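Local atomic coordinates of periplasmic binding protein/LacI transcriptional regulator (Burkholderia graminis C4D1M, PDB entry 5HQJ), a protein that probably binds sugars in the periplasm for delivery to an ABC transporter, and here holds alpha-D-arabinopyranose. Residues D54-K59 against H279-I284; E152-T157 against E202-A207; D251-L256 against Q262-Q267. All coordinates share one frame; numbering follows the deposited sequence.

The three contacts sample both lobes of a sugar-binding protein and range from a surface touch to a contact whose strand segment carries a sugar-binding residue. Interaction 1 lies at the surface of one lobe. Its centre is about 44 Å from that of interaction 2 and about 33 Å from that of interaction 3. Interactions 2 and 3 reach the same mixed sheet in the other lobe, with centres about 18 Å apart and nearest atoms about 11 Å apart. Only interaction 3 includes a residue that binds the arabinose, Gln267 of segment 262-267; in interaction 2 the side chain of Ile156 is about 11 Å from the sugar.

Interaction 1. Residues D54-K59 against H279-I284; sequences DKAGVK and HLVAQI
Ala56 and Val281 mark the closest approach of the two backbones, with their CA atoms 8.0 Å apart. Helix 42-56 ends here: Gly57, with a positive phi of 73°, is the C-prime residue of a Schellman motif, and Gly57 N bonds to Asp54 O at 3.1 Å. The chain then turns out of the helix into strand 59-62, while residues 279-284 remain helical.

One methyl carries the contact on the second side. Val281 CG2 lies 4.2 Å from Val58 CG1, the two valine side chains crossing obliquely, and 4.4 Å from Ala56 CB. Its chi1 of 172° sets CG1 trans to the backbone N and swings CG2 back beside that nitrogen, where it meets residues on both sides of the glycine turn. Only 81 Å² is buried, a light apolar touch at a partly exposed edge. Beneath it, both Val58 and Ile284 rest on Val31 of strand 30-34, a shared floor for the two segments.

The pattern is that of neighbouring segments, the end of helix 42-56 with the turn after it and helix 269-284, packed side by side next to the parallel sheet in an alpha/beta lobe of the periplasmic binding protein fold.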
# COMPACT_ATOMS: atom_id res chain seq x y z
N ASP A 54 -15.23 -6.39 16.38
CA ASP A 54 -16.24 -6.02 17.37
C ASP A 54 -17.58 -6.57 16.94
O ASP A 54 -18.33 -7.12 17.77
CB ASP A 54 -16.32 -4.50 17.55
CG ASP A 54 -15.20 -3.95 18.39
OD1 ASP A 54 -14.38 -4.75 18.88
OD2 ASP A 54 -15.14 -2.72 18.58
N LYS A 55 -17.88 -6.45 15.64
CA LYS A 55 -19.11 -7.01 15.09
C LYS A 55 -19.15 -8.50 15.40
O LYS A 55 -20.17 -9.03 15.84
CB LYS A 55 -19.21 -6.77 13.59
CG LYS A 55 -20.54 -7.19 13.00
CD LYS A 55 -20.47 -7.30 11.50
CE LYS A 55 -21.69 -8.00 10.94
NZ LYS A 55 -22.94 -7.30 11.34
N ALA A 56 -18.01 -9.17 15.23
CA ALA A 56 -17.97 -10.61 15.31
C ALA A 56 -17.94 -11.06 16.77
O ALA A 56 -18.18 -12.22 17.08
CB ALA A 56 -16.76 -11.14 14.56
N GLY A 57 -17.63 -10.13 17.67
CA GLY A 57 -17.48 -10.47 19.07
C GLY A 57 -16.22 -11.23 19.44
O GLY A 57 -16.19 -11.93 20.46
N VAL A 58 -15.17 -11.10 18.64
CA VAL A 58 -13.93 -11.81 18.91
C VAL A 58 -12.89 -10.89 19.54
O VAL A 58 -13.00 -9.66 19.47
CB VAL A 58 -13.36 -12.45 17.63
CG1 VAL A 58 -14.46 -13.19 16.90
CG2 VAL A 58 -12.74 -11.41 16.71
N LYS A 59 -11.89 -11.50 20.17
CA LYS A 59 -10.73 -10.79 20.67
C LYS A 59 -9.88 -10.37 19.49
O LYS A 59 -9.66 -11.16 18.57
CB LYS A 59 -9.93 -11.67 21.65
CG LYS A 59 -8.44 -11.32 21.78
CD LYS A 59 -8.22 -9.93 22.37
CE LYS A 59 -6.75 -9.53 22.36
NZ LYS A 59 -6.56 -8.07 22.61
N HIS A 279 -12.76 -12.99 7.00
CA HIS A 279 -12.29 -14.24 6.44
C HIS A 279 -11.46 -15.05 7.44
O HIS A 279 -11.52 -16.28 7.44
CB HIS A 279 -11.53 -13.97 5.16
CG HIS A 279 -12.45 -13.71 4.01
ND1 HIS A 279 -13.08 -14.73 3.31
CD2 HIS A 279 -12.91 -12.56 3.48
CE1 HIS A 279 -13.85 -14.20 2.38
NE2 HIS A 279 -13.76 -12.88 2.45
N LEU A 280 -10.73 -14.38 8.33
CA LEU A 280 -10.04 -15.14 9.37
C LEU A 280 -11.08 -15.87 10.21
O LEU A 280 -10.98 -17.08 10.45
CB LEU A 280 -9.18 -14.22 10.24
CG LEU A 280 -7.77 -13.90 9.73
CD1 LEU A 280 -7.02 -13.05 10.75
CD2 LEU A 280 -6.95 -15.17 9.42
N VAL A 281 -12.11 -15.16 10.64
CA VAL A 281 -13.12 -15.76 11.50
C VAL A 281 -13.81 -16.93 10.79
O VAL A 281 -14.04 -17.99 11.38
CB VAL A 281 -14.19 -14.74 11.95
CG1 VAL A 281 -15.33 -15.47 12.67
CG2 VAL A 281 -13.58 -13.68 12.84
N ALA A 282 -14.13 -16.75 9.52
CA ALA A 282 -14.80 -17.80 8.77
C ALA A 282 -13.91 -19.04 8.61
O ALA A 282 -14.41 -20.16 8.61
CB ALA A 282 -15.22 -17.29 7.43
N GLN A 283 -12.61 -18.82 8.46
CA GLN A 283 -11.68 -19.93 8.31
C GLN A 283 -11.49 -20.64 9.64
O GLN A 283 -11.50 -21.87 9.70
CB GLN A 283 -10.34 -19.44 7.77
CG GLN A 283 -10.39 -19.01 6.27
CD GLN A 283 -9.10 -18.34 5.81
OE1 GLN A 283 -8.09 -18.38 6.51
NE2 GLN A 283 -9.13 -17.70 4.64
N ILE A 284 -11.35 -19.85 10.70
CA ILE A 284 -11.24 -20.38 12.06
C ILE A 284 -12.45 -21.23 12.40
O ILE A 284 -12.32 -22.31 12.98
CB ILE A 284 -11.11 -19.23 13.08
CG1 ILE A 284 -9.75 -18.54 12.92
CG2 ILE A 284 -11.27 -19.76 14.51
CD1 ILE A 284 -9.65 -17.21 13.58

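Interaction 2. Residues E152-T157 against E202-A207; sequences EVAIIT and ETTLRA
Thr204 is the one residue of segment 202-207 that touches Ala154 and Ile156, so a single helical side chain makes the whole of this contact from the helix side. Ahead of it in sequence, Glu202 O and Thr203 O accept from the amides of Arg206 and Ala207, and Thr203 OG1 is hydrogen-bonded to Ser199 O, a bond that folds its hydroxyl back onto the preceding turn of the helix.

At Thr204 the helix comes nearest, its CA 7.7 Å from that of Ala154. The two branches of the threonine have different tasks. CG2 lies opposite the backbone N (chi1 -51° for OG1) and extends to the strand, meeting Ala154 CB at 3.7 Å, methyl against methyl in van der Waals contact. OG1, held beside the backbone N by the same torsion, is 4.3 Å from Ile156 CD1, a loose approach of a methyl to a hydroxyl. That hydroxyl is nevertheless buried without being stranded: it is hydrogen-bonded to Glu186 OE2 and to Val200 O one turn earlier. About 82 Å² is buried in all, and no hydrogen bond joins the two segments.

After Thr204 the contacts pass to other parts of the fold: Leu205 packs on Leu211 of strand 211-216, a residue that Thr204 touches too, and Arg206 forms a salt bridge with Glu233.

Strand 150-156 runs parallel between strands 181-188 and 211-216, the two that helix 194-207 connects in sequence. The helix therefore crosses over the middle strand, meeting the face that bears Ala154 and Ile156, while Val153 and Ile155 pack against helix 163-176 on the other face.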
# COMPACT_ATOMS: atom_id res chain seq x y z
N GLU A 152 9.74 13.53 -20.02
CA GLU A 152 10.46 12.82 -19.00
C GLU A 152 9.62 12.67 -17.75
O GLU A 152 8.97 13.63 -17.34
CB GLU A 152 11.74 13.57 -18.61
CG GLU A 152 12.71 13.66 -19.77
CD GLU A 152 13.97 14.46 -19.45
OE1 GLU A 152 14.02 15.13 -18.40
OE2 GLU A 152 14.90 14.41 -20.28
N VAL A 153 9.66 11.50 -17.15
CA VAL A 153 8.98 11.24 -15.90
C VAL A 153 9.86 10.53 -14.89
O VAL A 153 10.83 9.85 -15.25
CB VAL A 153 7.70 10.39 -16.10
CG1 VAL A 153 6.72 11.12 -16.99
CG2 VAL A 153 8.03 9.02 -16.65
N ALA A 154 9.53 10.70 -13.62
CA ALA A 154 10.21 10.05 -12.49
C ALA A 154 9.23 9.26 -11.64
O ALA A 154 8.05 9.59 -11.57
CB ALA A 154 10.96 11.07 -11.62
N ILE A 155 9.73 8.18 -11.04
CA ILE A 155 8.97 7.31 -10.17
C ILE A 155 9.61 7.27 -8.81
O ILE A 155 10.82 6.97 -8.68
CB ILE A 155 8.88 5.86 -10.75
CG1 ILE A 155 8.34 5.85 -12.17
CG2 ILE A 155 8.07 4.94 -9.75
CD1 ILE A 155 8.35 4.45 -12.80
N ILE A 156 8.83 7.61 -7.79
CA ILE A 156 9.28 7.66 -6.38
C ILE A 156 8.59 6.53 -5.66
O ILE A 156 7.34 6.46 -5.65
CB ILE A 156 8.96 9.02 -5.72
CG1 ILE A 156 9.45 10.19 -6.58
CG2 ILE A 156 9.52 9.07 -4.33
CD1 ILE A 156 10.92 10.18 -6.89
N THR A 157 9.37 5.63 -5.04
CA THR A 157 8.78 4.51 -4.34
C THR A 157 9.13 4.56 -2.87
O THR A 157 9.76 5.51 -2.42
CB THR A 157 9.19 3.17 -5.02
OG1 THR A 157 8.43 2.12 -4.39
CG2 THR A 157 10.72 2.89 -4.98
N GLU A 202 13.66 16.78 -4.21
CA GLU A 202 14.53 17.93 -4.48
C GLU A 202 15.62 17.62 -5.52
O GLU A 202 15.84 18.40 -6.41
CB GLU A 202 15.20 18.42 -3.20
CG GLU A 202 14.27 19.08 -2.23
CD GLU A 202 14.95 19.38 -0.91
OE1 GLU A 202 16.03 18.79 -0.65
OE2 GLU A 202 14.40 20.19 -0.14
N THR A 203 16.30 16.48 -5.36
CA THR A 203 17.36 16.08 -6.27
C THR A 203 16.83 15.80 -7.69
O THR A 203 17.42 16.21 -8.69
CB THR A 203 18.08 14.85 -5.70
OG1 THR A 203 18.73 15.22 -4.48
CG2 THR A 203 19.11 14.33 -6.66
N THR A 204 15.68 15.16 -7.77
CA THR A 204 15.06 14.91 -9.06
C THR A 204 14.78 16.16 -9.87
O THR A 204 15.06 16.23 -11.08
CB THR A 204 13.72 14.15 -8.90
OG1 THR A 204 13.92 12.99 -8.08
CG2 THR A 204 13.14 13.75 -10.26
N LEU A 205 14.19 17.17 -9.21
CA LEU A 205 13.78 18.36 -9.90
C LEU A 205 15.00 19.17 -10.34
O LEU A 205 14.96 19.81 -11.37
CB LEU A 205 12.87 19.21 -9.00
CG LEU A 205 11.56 18.55 -8.54
CD1 LEU A 205 10.77 19.54 -7.67
CD2 LEU A 205 10.76 18.05 -9.67
N ARG A 206 16.08 19.11 -9.55
CA ARG A 206 17.29 19.83 -9.93
C ARG A 206 17.96 19.19 -11.13
O ARG A 206 18.44 19.89 -12.03
CB ARG A 206 18.26 19.88 -8.75
CG ARG A 206 17.79 20.75 -7.60
CD ARG A 206 18.79 20.79 -6.46
NE ARG A 206 18.26 21.53 -5.31
CZ ARG A 206 18.15 21.05 -4.07
NH1 ARG A 206 18.55 19.82 -3.76
NH2 ARG A 206 17.64 21.82 -3.13
N ALA A 207 17.98 17.86 -11.16
CA ALA A 207 18.62 17.14 -12.26
C ALA A 207 17.84 17.22 -13.57
O ALA A 207 18.42 17.19 -14.65
CB ALA A 207 18.83 15.72 -11.88

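Interaction 3. Residues D251-L256 against Q262-Q267; sequences DTLKGL and QGIMVQ. With 64K (alpha-D-arabinopyranose), chain B.
Ile264 meets three residues of helix 251-256 in one of its two deposited conformers, and the contacts and torsion given here hold for that conformer alone. CG2 abuts Thr252 CG2 at 3.6 Å. CD1 reaches the two leucines, 4.1 Å from Leu253 CD2, whose side chain runs across it at about a right angle, and 4.1 Å from Leu256 CD2. A chi1 of 60° places CG1 between the backbone N and carbonyl carbon, sending CD1 to the leucines and leaving CG2 for the threonine. Leu256 also spans to the start of the second segment, its CD1 lying 3.7 Å from Gln262 C, over the peptide that leads into Gly263. The helix and strand together bury 217 Å², all of it without a hydrogen bond between them.

Farther along segment 262-267 the chain reaches the sugar. Gln267 NE2 donates to O2 of alpha-D-arabinopyranose at 2.9 Å, almost straight at 174°. The same nitrogen is hydrogen-bonded to Asp247 OD1, and Gln267 OE1 to Thr130 OG1, so both ends of the amide are tied and its rotation is fixed. Asp247 also binds the sugar through OD2, with Asp116, Arg168, Asn164 and Gln219 supplying further hydrogen bonds.

The axes of the short segments 251-256 and 263-266 approach to 9.3 Å and run roughly antiparallel, at 148°. This is the returning half of a beta-alpha-beta unit, strand 242-246, helix 250-258 and strand 263-266; Asp247, which follows strand 242-246, and Gln267 face the sugar in the cleft of the periplasmic binding protein fold.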
# COMPACT_ATOMS: atom_id res chain seq x y z
N ASP A 251 -2.28 15.05 3.87
CA ASP A 251 -1.33 15.87 3.11
C ASP A 251 -1.47 15.70 1.59
O ASP A 251 -1.29 16.65 0.81
CB ASP A 251 0.12 15.53 3.52
CG ASP A 251 0.50 16.10 4.87
OD1 ASP A 251 0.02 17.20 5.21
OD2 ASP A 251 1.29 15.46 5.58
N THR A 252 -1.78 14.48 1.19
CA THR A 252 -1.99 14.17 -0.22
C THR A 252 -3.28 14.83 -0.73
O THR A 252 -3.32 15.45 -1.82
CB THR A 252 -2.06 12.62 -0.40
OG1 THR A 252 -0.86 12.02 0.08
CG2 THR A 252 -2.22 12.27 -1.84
N LEU A 253 -4.35 14.69 0.06
CA LEU A 253 -5.59 15.36 -0.24
C LEU A 253 -5.39 16.88 -0.26
O LEU A 253 -5.90 17.55 -1.14
CB LEU A 253 -6.64 14.96 0.77
CG LEU A 253 -7.18 13.55 0.63
CD1 LEU A 253 -8.11 13.33 1.79
CD2 LEU A 253 -7.92 13.38 -0.70
N LYS A 254 -4.61 17.41 0.68
CA LYS A 254 -4.35 18.85 0.67
C LYS A 254 -3.59 19.22 -0.60
O LYS A 254 -3.87 20.23 -1.25
CB LYS A 254 -3.57 19.30 1.91
CG LYS A 254 -3.42 20.81 1.99
CD LYS A 254 -2.63 21.25 3.22
CE LYS A 254 -2.44 22.76 3.23
NZ LYS A 254 -3.67 23.51 2.82
N GLY A 255 -2.64 18.38 -0.97
CA GLY A 255 -1.90 18.63 -2.20
C GLY A 255 -2.79 18.65 -3.43
O GLY A 255 -2.58 19.43 -4.36
N LEU A 256 -3.77 17.75 -3.46
CA LEU A 256 -4.72 17.68 -4.56
C LEU A 256 -5.62 18.92 -4.57
O LEU A 256 -5.88 19.53 -5.63
CB LEU A 256 -5.55 16.39 -4.42
CG LEU A 256 -6.52 15.96 -5.52
CD1 LEU A 256 -5.80 15.72 -6.87
CD2 LEU A 256 -7.32 14.71 -5.05
N GLN A 262 -2.18 16.16 -9.11
CA GLN A 262 -3.24 16.18 -10.14
C GLN A 262 -4.17 14.98 -10.07
O GLN A 262 -5.31 15.05 -10.51
CB GLN A 262 -2.61 16.26 -11.53
CG GLN A 262 -2.09 17.64 -11.93
CD GLN A 262 -1.05 18.18 -10.98
OE1 GLN A 262 -0.03 17.54 -10.72
NE2 GLN A 262 -1.33 19.33 -10.41
N GLY A 263 -3.69 13.88 -9.52
CA GLY A 263 -4.51 12.68 -9.41
C GLY A 263 -3.97 11.77 -8.35
O GLY A 263 -2.75 11.76 -8.11
N ILE A 264 -4.84 11.02 -7.70
CA ILE A 264 -4.34 9.98 -6.84
C ILE A 264 -5.03 8.64 -7.13
O ILE A 264 -6.01 8.52 -7.89
CB ILE A 264 -4.46 10.36 -5.36
CG1 ILE A 264 -5.93 10.60 -4.99
CG2 ILE A 264 -3.61 11.58 -5.05
CD1 ILE A 264 -6.18 11.05 -3.56
N MSE A 265 -4.44 7.62 -6.54
CA MSE A 265 -4.99 6.27 -6.56
C MSE A 265 -5.33 5.88 -5.13
O MSE A 265 -4.40 5.79 -4.32
CB MSE A 265 -4.00 5.26 -7.18
CG MSE A 265 -3.50 5.63 -8.56
SE MSE A 265 -4.92 5.39 -9.85
CE MSE A 265 -4.94 3.45 -9.98
N VAL A 266 -6.62 5.68 -4.82
CA VAL A 266 -7.06 5.36 -3.48
C VAL A 266 -7.45 3.91 -3.43
O VAL A 266 -8.33 3.50 -4.16
CB VAL A 266 -8.19 6.26 -3.02
CG1 VAL A 266 -8.53 5.96 -1.55
CG2 VAL A 266 -7.81 7.74 -3.21
N GLN A 267 -6.77 3.15 -2.59
CA GLN A 267 -7.05 1.74 -2.37
C GLN A 267 -8.27 1.66 -1.42
O GLN A 267 -8.89 2.68 -1.17
CB GLN A 267 -5.82 1.03 -1.80
CG GLN A 267 -4.54 1.28 -2.56
CD GLN A 267 -3.44 0.51 -1.91
OE1 GLN A 267 -3.42 -0.71 -1.94
NE2 GLN A 267 -2.50 1.22 -1.28
O2 64K B . -0.30 -0.20 -0.11
C2 64K B . 0.84 0.53 0.44
C3 64K B . 0.43 1.96 0.61
O3 64K B . 0.41 2.57 -0.66
C4 64K B . 1.42 2.76 1.45
O4 64K B . 2.67 2.94 0.77
C5 64K B . 1.69 2.05 2.70
O5 64K B . 2.30 0.77 2.39
C1 64K B . 1.23 -0.05 1.77
O1 64K B . 1.72 -1.32 1.56